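Local atomic coordinates of tartronate semialdehyde reductase (Salmonella typhimurium, PDB entry 1VPD), a protein that probably catalyses the NAD(P)H-dependent reduction of tartronate semialdehyde to D-glycerate, the last step of galactarate degradation. Residues A[98-103]-A[173-178]; A[250-253]-A[258-261]; A[236-241]-A[267-272]; A[117-122]-A[145-150]; A[187-192]-A[218-223]. All coordinates share one frame; numbering follows the deposited sequence. Where two conformers were deposited one is given.

Interaction 1: A[98-103]-A[173-178]; sequences MSSIAP and VTKLAN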
# COMPACT_ATOMS: atom_id res chain seq x y z
N MSE A 98 6.12 4.98 -4.02
CA MSE A 98 4.80 4.37 -4.04
C MSE A 98 4.42 3.76 -2.69
O MSE A 98 3.38 3.11 -2.57
CB MSE A 98 4.74 3.34 -5.17
CG MSE A 98 5.05 4.01 -6.55
SE MSE A 98 4.80 2.91 -8.12
CE MSE A 98 2.91 3.22 -8.40
N SER A 99 5.25 4.01 -1.68
CA SER A 99 4.98 3.62 -0.30
C SER A 99 3.83 4.43 0.28
O SER A 99 3.60 5.58 -0.10
CB SER A 99 6.22 3.87 0.56
OG SER A 99 7.41 3.37 -0.04
N SER A 100 3.15 3.84 1.25
CA SER A 100 2.18 4.57 2.05
C SER A 100 2.90 5.14 3.26
O SER A 100 3.30 4.38 4.17
CB SER A 100 1.08 3.63 2.50
OG SER A 100 0.41 3.06 1.40
N ILE A 101 3.10 6.46 3.29
CA ILE A 101 3.79 7.10 4.41
C ILE A 101 3.09 8.39 4.80
O ILE A 101 2.27 8.90 4.05
CB ILE A 101 5.31 7.37 4.12
CG1 ILE A 101 5.53 8.50 3.09
CG2 ILE A 101 5.99 6.11 3.68
CD1 ILE A 101 7.01 8.87 2.90
N ALA A 102 3.42 8.92 5.98
CA ALA A 102 2.82 10.17 6.46
C ALA A 102 3.04 11.28 5.43
O ALA A 102 4.17 11.46 4.97
CB ALA A 102 3.43 10.58 7.79
N PRO A 103 2.00 12.02 5.06
CA PRO A 103 2.19 13.15 4.13
C PRO A 103 3.33 14.11 4.49
O PRO A 103 4.07 14.55 3.60
CB PRO A 103 0.84 13.86 4.14
CG PRO A 103 -0.13 12.80 4.46
CD PRO A 103 0.57 11.79 5.34
N VAL A 173 -2.11 11.92 1.33
CA VAL A 173 -3.37 12.33 1.95
C VAL A 173 -4.51 11.50 1.37
O VAL A 173 -5.38 11.04 2.09
CB VAL A 173 -3.65 13.86 1.76
CG1 VAL A 173 -5.06 14.22 2.20
CG2 VAL A 173 -2.66 14.67 2.52
N THR A 174 -4.51 11.30 0.05
CA THR A 174 -5.53 10.53 -0.63
C THR A 174 -5.49 9.08 -0.14
O THR A 174 -6.54 8.47 0.10
CB THR A 174 -5.36 10.64 -2.15
OG1 THR A 174 -5.45 12.01 -2.56
CG2 THR A 174 -6.48 9.92 -2.90
N LYS A 175 -4.29 8.55 0.03
CA LYS A 175 -4.12 7.21 0.58
C LYS A 175 -4.62 7.10 2.04
O LYS A 175 -5.13 6.05 2.42
CB LYS A 175 -2.66 6.73 0.46
CG LYS A 175 -2.40 5.32 0.99
CD LYS A 175 -3.18 4.21 0.27
CE LYS A 175 -2.63 2.83 0.63
NZ LYS A 175 -3.51 1.71 0.13
N LEU A 176 -4.49 8.14 2.85
CA LEU A 176 -5.08 8.12 4.20
C LEU A 176 -6.59 7.97 4.12
O LEU A 176 -7.18 7.13 4.80
CB LEU A 176 -4.69 9.33 5.04
CG LEU A 176 -3.19 9.53 5.30
CD1 LEU A 176 -2.95 10.80 6.08
CD2 LEU A 176 -2.58 8.32 6.00
N ALA A 177 -7.23 8.77 3.28
CA ALA A 177 -8.68 8.62 3.04
C ALA A 177 -9.00 7.20 2.56
O ALA A 177 -9.95 6.57 3.01
CB ALA A 177 -9.14 9.64 2.03
N ASN A 178 -8.19 6.69 1.64
CA ASN A 178 -8.34 5.33 1.14
C ASN A 178 -8.31 4.30 2.26
O ASN A 178 -9.15 3.40 2.32
CB ASN A 178 -7.22 5.03 0.14
CG ASN A 178 -7.42 3.74 -0.62
OD1 ASN A 178 -7.11 2.62 -0.12
ND2 ASN A 178 -7.90 3.87 -1.83

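Interaction 2: A[250-253]-A[258-261]; sequences DTSH and QLPL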
# COMPACT_ATOMS: atom_id res chain seq x y z
N ASP A 250 -3.31 11.19 13.00
CA ASP A 250 -2.38 12.31 13.18
C ASP A 250 -2.77 13.46 12.25
O ASP A 250 -2.81 14.62 12.67
CB ASP A 250 -0.95 11.90 12.88
CG ASP A 250 -0.30 11.07 13.99
OD1 ASP A 250 -0.85 10.96 15.12
OD2 ASP A 250 0.81 10.52 13.78
N THR A 251 -3.05 13.14 10.99
CA THR A 251 -3.44 14.18 10.04
C THR A 251 -4.75 14.84 10.46
O THR A 251 -4.87 16.07 10.45
CB THR A 251 -3.51 13.61 8.65
OG1 THR A 251 -2.18 13.26 8.23
CG2 THR A 251 -3.98 14.66 7.67
N SER A 252 -5.72 14.03 10.86
CA SER A 252 -7.01 14.55 11.33
C SER A 252 -6.84 15.49 12.52
O SER A 252 -7.46 16.55 12.59
CB SER A 252 -7.95 13.40 11.67
OG SER A 252 -9.26 13.84 11.94
N HIS A 253 -5.99 15.10 13.47
CA HIS A 253 -5.71 15.93 14.65
C HIS A 253 -4.91 17.19 14.33
O HIS A 253 -4.99 18.17 15.06
CB HIS A 253 -5.06 15.09 15.75
CG HIS A 253 -5.94 13.97 16.19
ND1 HIS A 253 -5.49 12.86 16.89
CD2 HIS A 253 -7.27 13.78 16.00
CE1 HIS A 253 -6.52 12.05 17.10
NE2 HIS A 253 -7.61 12.58 16.58
N GLN A 258 -12.58 14.95 11.57
CA GLN A 258 -13.47 14.22 12.48
C GLN A 258 -13.41 12.73 12.14
O GLN A 258 -13.95 12.29 11.12
CB GLN A 258 -14.88 14.78 12.30
CG GLN A 258 -15.94 14.18 13.18
CD GLN A 258 -15.68 14.31 14.69
OE1 GLN A 258 -15.06 15.31 15.19
NE2 GLN A 258 -16.16 13.34 15.41
N LEU A 259 -12.73 11.95 12.98
CA LEU A 259 -12.38 10.57 12.65
C LEU A 259 -12.85 9.56 13.72
O LEU A 259 -12.08 8.69 14.15
CB LEU A 259 -10.87 10.46 12.40
CG LEU A 259 -10.48 9.99 11.01
CD1 LEU A 259 -10.85 11.04 9.94
CD2 LEU A 259 -9.00 9.63 10.93
N PRO A 260 -14.13 9.60 14.11
CA PRO A 260 -14.61 8.69 15.16
C PRO A 260 -14.55 7.21 14.81
O PRO A 260 -14.17 6.38 15.67
CB PRO A 260 -16.06 9.14 15.38
CG PRO A 260 -16.47 9.79 14.06
CD PRO A 260 -15.20 10.49 13.61
N LEU A 261 -14.94 6.84 13.59
CA LEU A 261 -15.00 5.41 13.26
C LEU A 261 -13.59 4.83 13.11
O LEU A 261 -13.32 3.74 13.59
CB LEU A 261 -15.87 5.16 12.04
CG LEU A 261 -17.31 5.66 12.19
CD1 LEU A 261 -18.05 5.39 10.88
CD2 LEU A 261 -18.07 5.02 13.35

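Interaction 3: A[236-241]-A[267-272]; sequences FRIDLH and EMMQAL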
# COMPACT_ATOMS: atom_id res chain seq x y z
N PHE A 236 -2.31 -7.92 3.30
CA PHE A 236 -1.88 -6.68 3.94
C PHE A 236 -1.96 -6.83 5.46
O PHE A 236 -3.04 -6.91 6.03
CB PHE A 236 -2.76 -5.52 3.48
CG PHE A 236 -2.26 -4.16 3.93
CD1 PHE A 236 -1.04 -3.67 3.48
CD2 PHE A 236 -3.02 -3.36 4.78
CE1 PHE A 236 -0.58 -2.43 3.85
CE2 PHE A 236 -2.56 -2.09 5.16
CZ PHE A 236 -1.34 -1.63 4.72
N ARG A 237 -0.81 -6.84 6.11
CA ARG A 237 -0.74 -7.10 7.56
C ARG A 237 -1.46 -6.03 8.37
O ARG A 237 -1.35 -4.83 8.10
CB ARG A 237 0.71 -7.12 8.04
CG ARG A 237 1.54 -8.27 7.49
CD ARG A 237 2.91 -8.32 8.11
NE ARG A 237 3.84 -7.39 7.49
CZ ARG A 237 4.41 -6.34 8.09
NH1 ARG A 237 4.16 -6.03 9.36
NH2 ARG A 237 5.25 -5.60 7.40
N ILE A 238 -2.15 -6.48 9.41
CA ILE A 238 -2.76 -5.58 10.40
C ILE A 238 -1.74 -4.54 10.92
O ILE A 238 -2.08 -3.36 11.04
CB ILE A 238 -3.35 -6.40 11.58
CG1 ILE A 238 -4.66 -7.09 11.17
CG2 ILE A 238 -3.54 -5.52 12.81
CD1 ILE A 238 -5.88 -6.16 11.15
N ASP A 239 -0.49 -4.94 11.16
CA ASP A 239 0.50 -4.01 11.66
C ASP A 239 0.75 -2.82 10.72
O ASP A 239 1.00 -1.70 11.20
CB ASP A 239 1.81 -4.70 12.05
CG ASP A 239 1.72 -5.42 13.37
OD1 ASP A 239 0.83 -5.10 14.21
OD2 ASP A 239 2.52 -6.34 13.66
N LEU A 240 0.71 -3.06 9.41
CA LEU A 240 0.81 -1.99 8.43
C LEU A 240 -0.43 -1.11 8.40
O LEU A 240 -0.32 0.11 8.28
CB LEU A 240 1.12 -2.53 7.03
CG LEU A 240 2.48 -3.20 6.92
CD1 LEU A 240 2.59 -3.86 5.54
CD2 LEU A 240 3.60 -2.20 7.13
N HIS A 241 -1.61 -1.70 8.53
CA HIS A 241 -2.83 -0.91 8.55
C HIS A 241 -2.89 -0.04 9.81
O HIS A 241 -3.36 1.09 9.73
CB HIS A 241 -4.09 -1.76 8.37
CG HIS A 241 -5.17 -1.05 7.61
ND1 HIS A 241 -6.08 -1.70 6.81
CD2 HIS A 241 -5.49 0.27 7.55
CE1 HIS A 241 -6.90 -0.81 6.27
NE2 HIS A 241 -6.57 0.39 6.70
N GLU A 267 -8.56 1.07 17.80
CA GLU A 267 -8.51 0.36 19.08
C GLU A 267 -8.77 -1.13 18.87
O GLU A 267 -8.18 -1.95 19.59
CB GLU A 267 -9.47 0.97 20.10
CG GLU A 267 -9.13 2.44 20.45
CD GLU A 267 -7.68 2.64 20.86
OE1 GLU A 267 -7.21 1.91 21.77
OE2 GLU A 267 -7.01 3.54 20.26
N MSE A 268 -9.64 -1.48 17.93
CA MSE A 268 -9.85 -2.89 17.58
C MSE A 268 -8.54 -3.52 17.07
O MSE A 268 -8.19 -4.66 17.45
CB MSE A 268 -10.93 -3.06 16.49
CG MSE A 268 -12.29 -2.51 16.89
SE MSE A 268 -13.55 -2.81 15.45
CE MSE A 268 -14.92 -1.61 16.16
N MSE A 269 -7.84 -2.80 16.20
CA MSE A 269 -6.56 -3.28 15.69
C MSE A 269 -5.50 -3.38 16.79
O MSE A 269 -4.70 -4.33 16.77
CB MSE A 269 -6.08 -2.41 14.52
CG MSE A 269 -6.94 -2.53 13.28
SE MSE A 269 -6.02 -1.69 11.81
CE MSE A 269 -7.40 -2.01 10.45
N GLN A 270 -5.53 -2.48 17.78
CA GLN A 270 -4.63 -2.63 18.95
C GLN A 270 -4.92 -3.94 19.70
O GLN A 270 -3.99 -4.66 20.10
CB GLN A 270 -4.70 -1.41 19.88
CG GLN A 270 -4.17 -0.14 19.24
CD GLN A 270 -2.66 -0.14 19.07
OE1 GLN A 270 -1.93 -0.80 19.84
NE2 GLN A 270 -2.17 0.59 18.06
N ALA A 271 -6.20 -4.26 19.88
CA ALA A 271 -6.57 -5.51 20.51
C ALA A 271 -6.07 -6.72 19.70
O ALA A 271 -5.55 -7.68 20.29
CB ALA A 271 -8.08 -5.58 20.73
N LEU A 272 -6.23 -6.66 18.38
CA LEU A 272 -5.78 -7.74 17.50
C LEU A 272 -4.27 -7.94 17.58
O LEU A 272 -3.78 -9.08 17.68
CB LEU A 272 -6.21 -7.50 16.06
CG LEU A 272 -7.69 -7.74 15.81
CD1 LEU A 272 -8.12 -7.16 14.50
CD2 LEU A 272 -8.03 -9.24 15.89

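Interaction 4: A[117-122]-A[145-150]; sequences GVEMLD and KAIFDK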
# COMPACT_ATOMS: atom_id res chain seq x y z
N GLY A 117 18.62 18.56 -6.40
CA GLY A 117 18.10 18.56 -7.74
C GLY A 117 17.33 17.33 -8.14
O GLY A 117 17.07 17.11 -9.32
N VAL A 118 16.94 16.52 -7.15
CA VAL A 118 16.18 15.31 -7.39
C VAL A 118 14.69 15.60 -7.18
O VAL A 118 14.32 16.16 -6.16
CB VAL A 118 16.68 14.19 -6.46
CG1 VAL A 118 15.89 12.91 -6.66
CG2 VAL A 118 18.19 13.97 -6.68
N GLU A 119 13.87 15.21 -8.15
CA GLU A 119 12.43 15.44 -8.15
C GLU A 119 11.74 14.26 -7.47
O GLU A 119 12.33 13.20 -7.35
CB GLU A 119 11.89 15.51 -9.57
CG GLU A 119 12.65 16.45 -10.50
CD GLU A 119 12.18 17.87 -10.44
OE1 GLU A 119 11.36 18.24 -9.55
OE2 GLU A 119 12.66 18.64 -11.31
N MSE A 120 10.49 14.45 -7.07
CA MSE A 120 9.77 13.39 -6.34
C MSE A 120 8.26 13.46 -6.57
O MSE A 120 7.66 14.55 -6.59
CB MSE A 120 10.06 13.47 -4.84
CG MSE A 120 9.40 12.36 -4.04
SE MSE A 120 9.89 12.48 -2.19
CE MSE A 120 8.72 11.21 -1.41
N LEU A 121 7.66 12.29 -6.78
CA LEU A 121 6.22 12.11 -6.71
C LEU A 121 5.91 11.16 -5.54
O LEU A 121 6.65 10.19 -5.32
CB LEU A 121 5.65 11.47 -7.97
CG LEU A 121 5.88 12.16 -9.32
CD1 LEU A 121 5.39 11.27 -10.44
CD2 LEU A 121 5.17 13.48 -9.31
N ASP A 122 4.82 11.43 -4.82
CA ASP A 122 4.26 10.46 -3.89
C ASP A 122 3.07 9.80 -4.55
O ASP A 122 2.05 10.44 -4.79
CB ASP A 122 3.94 11.05 -2.50
CG ASP A 122 2.87 12.13 -2.50
OD1 ASP A 122 2.96 13.11 -3.30
OD2 ASP A 122 1.93 12.14 -1.66
N LYS A 145 2.83 18.53 -11.84
CA LYS A 145 2.08 17.98 -12.97
C LYS A 145 2.98 17.54 -14.13
O LYS A 145 2.70 16.54 -14.77
CB LYS A 145 1.05 18.99 -13.49
CG LYS A 145 0.14 18.44 -14.61
CD LYS A 145 -0.50 17.08 -14.24
CE LYS A 145 -1.90 16.90 -14.84
NZ LYS A 145 -1.91 16.09 -16.12
N ALA A 146 4.03 18.29 -14.41
CA ALA A 146 4.92 17.95 -15.53
C ALA A 146 5.58 16.62 -15.30
O ALA A 146 5.74 15.85 -16.23
CB ALA A 146 5.96 19.01 -15.73
N ILE A 147 5.95 16.35 -14.05
CA ILE A 147 6.61 15.10 -13.69
C ILE A 147 5.60 13.96 -13.70
O ILE A 147 5.88 12.87 -14.21
CB ILE A 147 7.33 15.23 -12.32
CG1 ILE A 147 8.30 16.43 -12.29
CG2 ILE A 147 8.03 13.95 -11.93
CD1 ILE A 147 9.49 16.30 -13.19
N PHE A 148 4.41 14.21 -13.15
CA PHE A 148 3.30 13.27 -13.29
C PHE A 148 3.07 12.87 -14.75
O PHE A 148 2.98 11.69 -15.08
CB PHE A 148 2.02 13.88 -12.69
CG PHE A 148 0.80 13.03 -12.86
CD1 PHE A 148 0.44 12.08 -11.89
CD2 PHE A 148 0.01 13.14 -14.00
CE1 PHE A 148 -0.66 11.28 -12.07
CE2 PHE A 148 -1.09 12.34 -14.18
CZ PHE A 148 -1.43 11.40 -13.21
N ASP A 149 2.97 13.86 -15.63
CA ASP A 149 2.68 13.61 -17.04
C ASP A 149 3.80 12.80 -17.69
O ASP A 149 3.54 11.89 -18.46
CB ASP A 149 2.49 14.93 -17.80
CG ASP A 149 1.16 15.59 -17.52
OD1 ASP A 149 0.24 14.93 -16.99
OD2 ASP A 149 0.96 16.78 -17.83
N LYS A 150 5.04 13.11 -17.33
CA LYS A 150 6.18 12.43 -17.92
C LYS A 150 6.23 10.95 -17.57
O LYS A 150 6.60 10.14 -18.40
CB LYS A 150 7.48 13.11 -17.49
CG LYS A 150 8.71 12.49 -18.12
CD LYS A 150 9.93 13.34 -17.89
CE LYS A 150 11.10 12.81 -18.71
NZ LYS A 150 12.32 13.60 -18.44

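Interaction 5: A[187-192]-A[218-223]; sequences AAMSEA and TVLDAK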
# COMPACT_ATOMS: atom_id res chain seq x y z
N ALA A 187 -14.25 -3.71 8.65
CA ALA A 187 -14.90 -3.77 9.96
C ALA A 187 -16.41 -3.90 9.82
O ALA A 187 -17.04 -4.69 10.52
CB ALA A 187 -14.53 -2.59 10.80
N ALA A 188 -17.00 -3.14 8.90
CA ALA A 188 -18.43 -3.17 8.69
C ALA A 188 -18.91 -4.52 8.20
O ALA A 188 -19.93 -5.04 8.66
CB ALA A 188 -18.84 -2.06 7.68
N MSE A 189 -18.20 -5.08 7.22
CA MSE A 189 -18.46 -6.44 6.75
C MSE A 189 -18.44 -7.43 7.92
O MSE A 189 -19.32 -8.26 8.05
CB MSE A 189 -17.41 -6.86 5.71
CG MSE A 189 -17.46 -8.32 5.37
SE MSE A 189 -15.90 -8.88 4.37
CE MSE A 189 -14.69 -8.89 5.87
N SER A 190 -17.43 -7.32 8.78
CA SER A 190 -17.23 -8.23 9.90
C SER A 190 -18.37 -8.11 10.92
O SER A 190 -18.93 -9.12 11.38
CB SER A 190 -15.89 -7.93 10.57
OG SER A 190 -14.81 -8.13 9.67
N GLU A 191 -18.74 -6.87 11.24
CA GLU A 191 -19.81 -6.57 12.16
C GLU A 191 -21.12 -7.18 11.65
O GLU A 191 -21.84 -7.84 12.39
CB GLU A 191 -19.92 -5.04 12.33
CG GLU A 191 -20.90 -4.60 13.38
CD GLU A 191 -20.68 -3.18 13.89
OE1 GLU A 191 -19.54 -2.81 14.30
OE2 GLU A 191 -21.67 -2.44 13.93
N ALA A 192 -21.41 -6.96 10.37
CA ALA A 192 -22.64 -7.42 9.76
C ALA A 192 -22.72 -8.95 9.61
O ALA A 192 -23.75 -9.56 9.91
CB ALA A 192 -22.83 -6.76 8.41
N THR A 218 -15.59 -3.80 -3.24
CA THR A 218 -14.36 -4.51 -3.55
C THR A 218 -13.83 -5.26 -2.31
O THR A 218 -13.40 -6.40 -2.41
CB THR A 218 -13.36 -3.51 -4.13
OG1 THR A 218 -13.96 -2.90 -5.29
CG2 THR A 218 -12.07 -4.20 -4.62
N VAL A 219 -13.94 -4.64 -1.13
CA VAL A 219 -13.58 -5.31 0.13
C VAL A 219 -14.45 -6.54 0.37
O VAL A 219 -13.93 -7.59 0.75
CB VAL A 219 -13.69 -4.35 1.33
CG1 VAL A 219 -13.98 -5.11 2.64
CG2 VAL A 219 -12.39 -3.55 1.47
N LEU A 220 -15.75 -6.43 0.14
CA LEU A 220 -16.64 -7.54 0.43
C LEU A 220 -16.23 -8.77 -0.41
O LEU A 220 -16.09 -9.88 0.12
CB LEU A 220 -18.10 -7.17 0.18
CG LEU A 220 -19.13 -8.24 0.58
CD1 LEU A 220 -19.19 -8.41 2.07
CD2 LEU A 220 -20.50 -7.86 0.03
N ASP A 221 -16.03 -8.56 -1.70
CA ASP A 221 -15.69 -9.68 -2.59
C ASP A 221 -14.28 -10.20 -2.38
O ASP A 221 -14.03 -11.40 -2.58
CB ASP A 221 -15.86 -9.26 -4.04
CG ASP A 221 -17.31 -9.11 -4.44
OD1 ASP A 221 -18.16 -9.86 -3.92
OD2 ASP A 221 -17.67 -8.29 -5.27
N ALA A 222 -13.35 -9.34 -1.98
CA ALA A 222 -11.98 -9.77 -1.70
C ALA A 222 -11.84 -10.51 -0.38
O ALA A 222 -11.11 -11.50 -0.30
CB ALA A 222 -11.02 -8.58 -1.70
N LYS A 223 -12.54 -10.04 0.65
CA LYS A 223 -12.29 -10.46 2.03
C LYS A 223 -13.32 -11.42 2.62
O LYS A 223 -12.94 -12.23 3.47
CB LYS A 223 -12.11 -9.24 2.93
CG LYS A 223 -11.01 -8.28 2.49
CD LYS A 223 -9.67 -8.97 2.24
CE LYS A 223 -8.53 -7.99 2.09
NZ LYS A 223 -7.22 -8.71 1.94

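Interaction 1: A[98-103]-A[173-178]
Loop 98-103 passes along one side of helix 170-198, with CA of S100 7.0 Å from CA of K175 and CA of P103 6.0 Å from CA of V173. No hydrogen bond joins the two segments. The contact has a polar end and an apolar end.

At the polar end the hydroxyl of S100 lies alongside the K175 chain. S100 OG is 3.1 Å from K175 CE and 3.6 Å from K175 CG. K175 leaves its helix with CG anti to the backbone N (chi1 -179°), bends at chi2 (61°) and then runs nearly straight. This course takes CG, CD and CE past the serine. The amine finds its partners beyond: NZ is hydrogen-bonded to O of V125 and to a bound L(+)-tartaric acid, and weakly to OE1 of Q179. The carbonyl O of S100 accepts a hydrogen bond from NZ of K243.

At the apolar end P103 starts helix 103-114, with A102 as N-cap. Its ring meets two side chains. P103 CG touches V173 CG2 at 3.7 Å, the two groups crossing at about a right angle. P103 CD lies 3.7 Å from L176 CD1, a methyl that reaches toward the proline ring.

The contact joins the nucleotide-binding domain to the long helix of the helical domain. K175 is the predicted active-site residue, and S100 and K243 are predicted to bind NAD. A lysine on this helix facing the dinucleotide domain is consistent with the interdomain active-site cleft of 3-hydroxyisobutyrate dehydrogenase relatives.

Interaction 2: A[250-253]-A[258-261]
S252 meets Q258 and L259 at the turn of a helical hairpin, where helix 238-255 ends and helix 260-274 is about to begin. The closest backbone pair is S252 and Q258, whose CA atoms are 6.6 Å apart.

With chi1 at -172°, S252 points its hydroxyl away from the backbone N and toward the returning chain. S252 OG comes within 3.5 Å of Q258 N, but no hydrogen bond is assigned across the two segments. The rest of the contact is made by L259. S252 OG lies 3.8 Å from L259 CB and also close to L259 CD1. The methylene adds its share: S252 CB is 4.0 Å from L259 CD2. The leucine thus turns both methyls to the small serine side chain.

L259 also touches A248 and L249, one turn back along helix 238-255. It occupies the N-cap position of helix 260-274, and P260 is the first helical residue. T251, the neighbour of S252, touches L176 of helix 170-198 instead.

A leucine from the connecting loop is packed on the end of the preceding helix, at the turn of this alpha-hairpin of the all-helical domain.

Interaction 3: A[236-241]-A[267-272]
H241, which takes the end of M269 over its ring, has its polar end held elsewhere: NE2 is hydrogen-bonded to the carbonyl O of Q179 on helix 170-198. That bond limits rotation of the imidazole, while the ring of H282 also meets it.

Between the two segments the contact is apolar. M269, a selenomethionine, is extended beyond CG (chi3 -179°), and this straight chain delivers its methyl to the imidazole. M269 CE sits over one face of the H241 ring in a CH-pi contact, 4.0 Å from the centroid and 22° off the normal. It is displaced toward the rim, with H241 CG nearest at 3.7 Å. The selenium approaches obliquely; M269 SE is 4.9 Å from the H241 centroid.

One turn earlier, I238 lies against L272. I238 CD1 is 4.2 Å from L272 CD1, and the side chains cross at about a right angle. I238 CD1 is also 4.3 Å from M269 CG. I238 has two conformers; the distances are for one of them. D239 adds a salt bridge from OD1 to NE of R273.

The pairing joins the start of helix 238-255 to the later part of helix 260-274, the open end of a helical hairpin. H241 lies near the bound tartaric acid, so this hairpin borders the probable active-site pocket.

Interaction 4: A[117-122]-A[145-150]
L121 and E119 of strand 119-126 pack against I147 and F148 of helix 145-156, a helix-on-sheet layer of the alpha/beta nucleotide-binding domain. The axes of the two short segments approach to 8.9 Å, with 75° between their directions. The helix connects strands 137-142 and 161-166 in a beta-alpha-beta crossover, yet it reaches over to strand 119-126 as well.

The apolar contact is between I147 and L121. I147 CG2 stands anti to the backbone N and lies over the face of the L121 isobutyl group. It is 3.8 Å from L121 CG and 3.9 Å from L121 CD2, with L121 CD1 only slightly farther. The other branch of I147 makes a looser van der Waals contact with the glutamate: I147 CD1 is 4.2 Å from E119 CG and equally far from E119 CD, and the chains cross at about a right angle. M120, between L121 and E119, faces helix 103-114 on the other side of the sheet.

Polar links lie within the helix or outside the pair. K145 NZ pairs with the syn lone pair of D149 OD1 in one conformer of K145, so this salt bridge is doubtful. D122 is held by G169 N and N172 N.

The last kind is side chain on backbone. F148 sends its ring toward V162 and H164 of strand 161-166, and its main chain is what L121 meets: L121 CD2 lies 4.0 Å from F148 N.

Interaction 5: A[187-192]-A[218-223]
M189 spans the gap between two crossing helices of the all-helical domain, reaching from helix 170-198 to the first turns of helix 218-228. The axes of the two short segments are 10.2 Å apart at closest approach and cross at -64°. Within 187-192, M189 alone touches 218-223.

Its CG is anti to the backbone N (chi1 169°), which directs the chain straight at the second helix. M189 CG comes first to L220 CD1, at 3.7 Å, with the two side chains oblique to each other. Farther along, M189 SE lies 4.0 Å from L220 CD1 and 4.3 Å from the carbonyl O of V219. The side chain of V219 also packs on N185 and I186, earlier on the helix of M189. A224 and V227 extend the surface that M189 touches.

K223 contributes CB and its main-chain C, the latter 4.0 Å from M189 SE. The rest of its chain leads away, and NZ forms a salt bridge with D281. A bend of M189 at chi3 (76°) turns the methyl aside to meet this lysine. M189 CE ends 3.9 Å from K223 CB, where the two chains cross at about a right angle.

In the fold
Interactions 1 and 3 are buried; interactions 2, 4 and 5 are partly so. Helix 170-198 serves both interaction 1 and interaction 5, whose centres are about 21 Å apart. Interactions 2 and 3 share helices 238-255 and 260-274; interaction 2 lies at their turn and interaction 3 joins their far ends. Interactions 1 and 2 touch, L176 CD1 lying 3.4 Å from T251 OG1. Interaction 4 belongs to the nucleotide-binding domain and lies about 33 Å, centre to centre, from interaction 3. The chemistry follows place. A hydroxyl and a lysine chain meet at the domain boundary, selenomethionines bridge helices, branched aliphatic groups meet between sheet and helix, and a serine meets a leucine at the hairpin turn.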